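Local coordinates for protein putative carbonic anhydrase (Streptococcus mutans, PDB 3LAS) that probably catalyses the interconversion of carbon dioxide and hydrogencarbonate, as a zinc-dependent carbonic anhydrase of the beta class, at residues C38-R42 and H91-G95; A96-N101 and Q119-T125. Where two conformers were deposited one is given. Numbering follows the deposited sequence.

Interaction 1. Residues C38-R42 and H91-G95. With ZN (zinc ion), chain C.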
loop_
_atom_site.group_PDB
_atom_site.type_symbol
_atom_site.label_atom_id
_atom_site.label_comp_id
_atom_site.label_asym_id
_atom_site.label_seq_id
_atom_site.Cartn_x
_atom_site.Cartn_y
_atom_site.Cartn_z
ATOM N N CYS A 38 2.852 -3.367 -5.692
ATOM C CA CYS A 38 2.880 -2.026 -6.242
ATOM C C CYS A 38 1.529 -1.354 -6.100
ATOM O O CYS A 38 0.453 -1.999 -6.081
ATOM C CB CYS A 38 3.262 -2.167 -7.729
ATOM S SG CYS A 38 3.480 -0.479 -8.517
ATOM N N MET A 39 1.575 -0.025 -6.086
ATOM C CA MET A 39 0.423 0.882 -6.116
ATOM C C MET A 39 -0.396 0.878 -7.370
ATOM O O MET A 39 -1.479 1.499 -7.436
ATOM C CB MET A 39 0.875 2.297 -5.768
ATOM C CG MET A 39 1.702 2.867 -7.000
ATOM S SD MET A 39 2.502 4.437 -6.476
ATOM C CE MET A 39 3.299 4.854 -8.004
ATOM N N ASP A 40 0.115 0.199 -8.419
ATOM C CA ASP A 40 -0.484 0.233 -9.734
ATOM C C ASP A 40 -1.999 0.140 -9.736
ATOM O O ASP A 40 -2.599 -0.746 -9.147
ATOM C CB ASP A 40 0.089 -0.904 -10.584
ATOM C CG ASP A 40 -0.244 -0.699 -12.028
ATOM O OD1 ASP A 40 -1.304 -1.222 -12.489
ATOM O OD2 ASP A 40 0.600 -0.123 -12.728
ATOM N N SER A 41 -2.582 1.098 -10.450
ATOM C CA SER A 41 -4.070 1.243 -10.519
ATOM C C SER A 41 -4.753 0.061 -11.163
ATOM O O SER A 41 -5.984 -0.116 -11.016
ATOM C CB SER A 41 -4.425 2.501 -11.291
ATOM O OG SER A 41 -4.019 2.390 -12.679
ATOM N N ARG A 42 -4.005 -0.774 -11.914
ATOM C CA ARG A 42 -4.603 -1.907 -12.660
ATOM C C ARG A 42 -4.513 -3.192 -11.877
ATOM O O ARG A 42 -4.814 -4.261 -12.425
ATOM C CB ARG A 42 -3.900 -2.073 -13.989
ATOM C CG ARG A 42 -3.929 -0.754 -14.842
ATOM C CD ARG A 42 -2.901 -0.776 -15.954
ATOM N NE ARG A 42 -1.556 -0.797 -15.374
ATOM C CZ ARG A 42 -0.454 -0.864 -16.112
ATOM N NH1 ARG A 42 -0.527 -0.878 -17.471
ATOM N NH2 ARG A 42 0.719 -1.040 -15.541
ATOM N N HIS A 91 4.815 -6.729 -10.834
ATOM C CA HIS A 91 3.865 -6.871 -11.948
ATOM C C HIS A 91 4.462 -6.381 -13.205
ATOM O O HIS A 91 5.470 -5.645 -13.205
ATOM C CB HIS A 91 2.555 -6.148 -11.639
ATOM C CG HIS A 91 2.663 -4.646 -11.703
ATOM N ND1 HIS A 91 2.469 -3.926 -12.853
ATOM C CD2 HIS A 91 3.100 -3.741 -10.777
ATOM C CE1 HIS A 91 2.715 -2.637 -12.622
ATOM N NE2 HIS A 91 3.138 -2.518 -11.368
ATOM N N THR A 92 3.854 -6.803 -14.339
ATOM C CA THR A 92 4.328 -6.385 -15.695
ATOM C C THR A 92 3.893 -4.987 -15.963
ATOM O O THR A 92 2.877 -4.450 -15.442
ATOM C CB THR A 92 3.752 -7.372 -16.746
ATOM O OG1 THR A 92 2.304 -7.271 -16.732
ATOM C CG2 THR A 92 4.231 -8.827 -16.450
ATOM N N ASP A 93 4.624 -4.329 -16.856
ATOM C CA ASP A 93 4.384 -2.960 -17.236
ATOM C C ASP A 93 4.384 -2.044 -16.006
ATOM O O ASP A 93 3.552 -1.145 -15.868
ATOM C CB ASP A 93 3.105 -2.796 -18.053
ATOM C CG ASP A 93 3.010 -1.444 -18.749
ATOM O OD1 ASP A 93 4.060 -0.879 -19.179
ATOM O OD2 ASP A 93 1.899 -0.911 -18.927
ATOM N N CYS A 94 5.346 -2.203 -15.124
ATOM C CA CYS A 94 5.445 -1.376 -13.916
ATOM C C CYS A 94 6.150 -0.068 -14.216
ATOM O O CYS A 94 7.128 0.017 -15.007
ATOM C CB CYS A 94 6.190 -2.139 -12.871
ATOM S SG CYS A 94 6.331 -1.293 -11.232
ATOM N N GLY A 95 5.654 0.998 -13.582
ATOM C CA GLY A 95 6.255 2.299 -13.684
ATOM C C GLY A 95 7.721 2.282 -13.290
ATOM O O GLY A 95 8.525 3.096 -13.806
HETATM ZN ZN ZN C . 4.139 -0.884 -10.656
HETATM O O HOH W 1 3.332 0.782 -11.761
#
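A single zinc ion draws the two loops together. Cys38 SG and Cys94 SG each bind ZN at 2.3 Å, His91 NE2 binds it at 2.0 Å, and a water completes the tetrahedron at 2.2 Å from ZN. Thiolates suit the metal, and imidazole can bind it through one nitrogen while donating through the other: His91 ND1 donates a hydrogen bond to Thr92 O at 2.7 Å, which fixes the ring. Cys38 SG receives a weak hydrogen bond from Asp40 N at 3.4 Å, and Cys94 N is taken up by Gln97 OE1. The zinc-bound water donates to Asp40 OD2 and accepts from Gly95 N, both at 3.0 Å. This is the open active site of a beta-class carbonic anhydrase, with the Asp-Arg dyad beside the metal: although Asp40 is predicted to bind zinc, its OD2 here lies 4.2 Å from ZN. Arg42 holds the carboxylate, NE to Asp40 OD1 at 2.9 Å and NH2 to Asp40 OD2 at 3.0 Å, while Arg42 N reaches Asp40 OD1 at 2.8 Å to close an Asx turn. The remaining guanidinium protons serve the opposite loop and the dimer. Arg42 NH2 donates to Asp93 O at 2.9 Å, NH1 forms a nearly straight salt bridge with Asp93 OD2 at 2.8 Å, and NH1 donates to Leu25 O of the second subunit. Only arginine offers five N-H groups for so many acceptors. Asp93, whose positive phi turns its loop back, presents both carboxylate and carbonyl to Arg42, and its OD2 meets His24 NE2 of the second subunit in a weak hydrogen bond.

Interaction 2. Residues A96-N101 and Q119-T125. With GAI (guanidine), chain I.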
loop_
_atom_site.group_PDB
_atom_site.type_symbol
_atom_site.label_atom_id
_atom_site.label_comp_id
_atom_site.label_asym_id
_atom_site.label_seq_id
_atom_site.Cartn_x
_atom_site.Cartn_y
_atom_site.Cartn_z
ATOM N N ALA A 96 8.150 1.340 -12.430
ATOM C CA ALA A 96 9.584 1.260 -12.071
ATOM C C ALA A 96 10.445 0.910 -13.184
ATOM O O ALA A 96 11.712 1.121 -13.066
ATOM C CB ALA A 96 9.705 0.189 -10.912
ATOM N N GLN A 97 9.936 0.379 -14.268
ATOM C CA GLN A 97 10.782 -0.008 -15.426
ATOM C C GLN A 97 10.858 1.132 -16.392
ATOM O O GLN A 97 11.483 1.021 -17.459
ATOM C CB GLN A 97 10.150 -1.164 -16.210
ATOM C CG GLN A 97 10.014 -2.322 -15.386
ATOM C CD GLN A 97 9.260 -3.458 -15.995
ATOM O OE1 GLN A 97 8.041 -3.446 -16.112
ATOM N NE2 GLN A 97 9.994 -4.473 -16.361
ATOM N N THR A 98 10.250 2.279 -16.128
ATOM C CA THR A 98 10.171 3.371 -17.120
ATOM C C THR A 98 11.094 4.508 -16.940
ATOM O O THR A 98 11.058 5.452 -17.718
ATOM C CB THR A 98 8.733 3.916 -17.178
ATOM O OG1 THR A 98 8.406 4.662 -16.000
ATOM C CG2 THR A 98 7.702 2.770 -17.411
ATOM N N PHE A 99 11.922 4.440 -15.898
ATOM C CA PHE A 99 12.903 5.536 -15.630
ATOM C C PHE A 99 14.127 4.999 -14.983
ATOM O O PHE A 99 14.127 3.923 -14.383
ATOM C CB PHE A 99 12.222 6.631 -14.785
ATOM C CG PHE A 99 11.955 6.185 -13.373
ATOM C CD1 PHE A 99 12.900 6.405 -12.344
ATOM C CD2 PHE A 99 10.749 5.568 -13.029
ATOM C CE1 PHE A 99 12.603 5.918 -11.043
ATOM C CE2 PHE A 99 10.486 5.161 -11.778
ATOM C CZ PHE A 99 11.417 5.252 -10.769
ATOM N N THR A 100 15.203 5.785 -15.070
ATOM C CA THR A 100 16.405 5.595 -14.237
ATOM C C THR A 100 16.450 6.716 -13.196
ATOM O O THR A 100 15.923 7.802 -13.344
ATOM C CB THR A 100 17.724 5.672 -15.057
ATOM O OG1 THR A 100 17.878 6.986 -15.552
ATOM C CG2 THR A 100 17.646 4.681 -16.216
ATOM N N ASN A 101 17.190 6.438 -12.102
ATOM C CA ASN A 101 17.371 7.502 -11.148
ATOM C C ASN A 101 17.998 8.727 -11.717
ATOM O O ASN A 101 17.553 9.851 -11.390
ATOM C CB ASN A 101 18.227 7.037 -9.934
ATOM C CG ASN A 101 17.520 6.200 -8.952
ATOM O OD1 ASN A 101 16.284 6.364 -8.706
ATOM N ND2 ASN A 101 18.276 5.281 -8.295
ATOM N N GLN A 119 18.908 10.547 -3.978
ATOM C CA GLN A 119 17.802 9.676 -3.494
ATOM C C GLN A 119 17.571 8.562 -4.467
ATOM O O GLN A 119 17.533 8.770 -5.734
ATOM C CB GLN A 119 16.506 10.472 -3.497
ATOM C CG GLN A 119 16.462 11.611 -2.599
ATOM C CD GLN A 119 16.476 11.197 -1.115
ATOM O OE1 GLN A 119 17.253 11.754 -0.336
ATOM N NE2 GLN A 119 15.746 10.149 -0.771
ATOM N N ASP A 120 17.295 7.396 -3.922
ATOM C CA ASP A 120 17.093 6.207 -4.726
ATOM C C ASP A 120 15.571 6.008 -4.877
ATOM O O ASP A 120 14.860 5.697 -3.923
ATOM C CB ASP A 120 17.705 5.000 -4.019
ATOM C CG ASP A 120 17.738 3.787 -4.910
ATOM O OD1 ASP A 120 17.192 3.805 -5.994
ATOM O OD2 ASP A 120 18.416 2.747 -4.519
ATOM N N PHE A 121 15.077 6.199 -6.063
ATOM C CA PHE A 121 13.665 5.955 -6.366
ATOM C C PHE A 121 13.341 4.506 -6.601
ATOM O O PHE A 121 12.144 4.158 -6.839
ATOM C CB PHE A 121 13.168 6.853 -7.511
ATOM C CG PHE A 121 13.098 8.301 -7.060
ATOM C CD1 PHE A 121 11.932 8.818 -6.534
ATOM C CD2 PHE A 121 14.219 9.121 -7.160
ATOM C CE1 PHE A 121 11.859 10.129 -6.063
ATOM C CE2 PHE A 121 14.122 10.476 -6.691
ATOM C CZ PHE A 121 12.925 10.924 -6.128
ATOM N N LEU A 122 14.335 3.617 -6.540
ATOM C CA LEU A 122 14.136 2.171 -6.559
ATOM C C LEU A 122 13.572 1.620 -7.872
ATOM O O LEU A 122 12.725 0.734 -7.888
ATOM C CB LEU A 122 13.365 1.609 -5.351
ATOM C CG LEU A 122 13.830 2.067 -4.006
ATOM C CD1 LEU A 122 12.901 1.662 -2.859
ATOM C CD2 LEU A 122 15.263 1.612 -3.726
ATOM N N PRO A 123 14.040 2.088 -9.062
ATOM C CA PRO A 123 13.632 1.484 -10.321
ATOM C C PRO A 123 14.176 0.074 -10.482
ATOM O O PRO A 123 15.094 -0.320 -9.707
ATOM C CB PRO A 123 14.251 2.460 -11.407
ATOM C CG PRO A 123 15.548 2.899 -10.731
ATOM C CD PRO A 123 15.136 3.081 -9.230
ATOM N N PHE A 124 13.655 -0.595 -11.483
ATOM C CA PHE A 124 14.263 -1.908 -11.828
ATOM C C PHE A 124 14.015 -2.120 -13.307
ATOM O O PHE A 124 13.065 -1.556 -13.973
ATOM C CB PHE A 124 13.654 -3.060 -10.937
ATOM C CG PHE A 124 12.164 -3.293 -11.092
ATOM C CD1 PHE A 124 11.660 -3.926 -12.202
ATOM C CD2 PHE A 124 11.324 -2.960 -10.064
ATOM C CE1 PHE A 124 10.273 -4.207 -12.297
ATOM C CE2 PHE A 124 9.924 -3.252 -10.135
ATOM C CZ PHE A 124 9.433 -3.828 -11.237
ATOM N N THR A 125 14.749 -3.111 -13.830
ATOM C CA THR A 125 14.550 -3.496 -15.223
ATOM C C THR A 125 14.095 -4.936 -15.426
ATOM O O THR A 125 13.345 -5.274 -16.368
ATOM C CB THR A 125 15.878 -3.333 -16.093
ATOM O OG1 THR A 125 17.034 -3.781 -15.383
ATOM C CG2 THR A 125 15.988 -1.829 -16.415
HETATM C C GAI I . 12.008 10.528 -1.672
HETATM N N1 GAI I . 11.353 10.639 -0.506
HETATM N N2 GAI I . 12.665 9.521 -2.200
HETATM N N3 GAI I . 12.509 11.370 -2.467
#
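Ala96 opens the contact on a short 3-10 turn. Its small methyl sits over the face of the Phe124 ring, with CB 3.9 Å from the ring centroid in a CH-pi contact, and its carbonyl O accepts from Phe124 N at 3.0 Å. Gln97 follows: its CA approaches Phe124 O at 3.1 Å as a CA-H...O contact, and its amide splits its duties, OE1 accepting from Cys94 N while NE2 donates weakly to Thr125 O at 3.4 Å. The chain then swings out through Thr98, and Phe99 folds its ring back over Pro123, whose CB sits 4.2 Å from the Phe99 centroid; the compact, rigid proline ring holds its CB against the aromatic face. Thr100 N-caps the next helix through Glu103 N. Asn101, whose amide can both accept and donate, binds the partner loop twice, OD1 accepting from Phe121 N and ND2 donating to Asp120 OD1, each at 2.9 Å. That same Asp120 OD1 takes Leu122 N at 2.9 Å in an Asx turn. The loop that leaves strand 85-91 thus meets the one that follows helix 101-112, pairing the helix's entrance with the way out; Phe121 packs on that helix, and Phe124 and Gln97 on helix 127-140.

Interaction 1 passes straight into interaction 2, since Gly95 is peptide-bonded to Ala96, and their centres lie 13 Å apart. The loop after strand 85-91 therefore serves the metal first and the 119-125 loop next. Cys94 CB packs on Phe124 CZ at 4.0 Å, so a zinc ligand rests on a ring of the second contact, and the Ala96 side chain is about 6 Å from the zinc. The guanidine near Gln119 and Phe121 belongs to another place: atom C of GAI is 16.5 Å from ZN. This guanidine is hydrogen-bonded to Asp68 O of the second subunit. That subunit borders both contacts, its Leu27 touching Asp40 in one and Thr98 in the other.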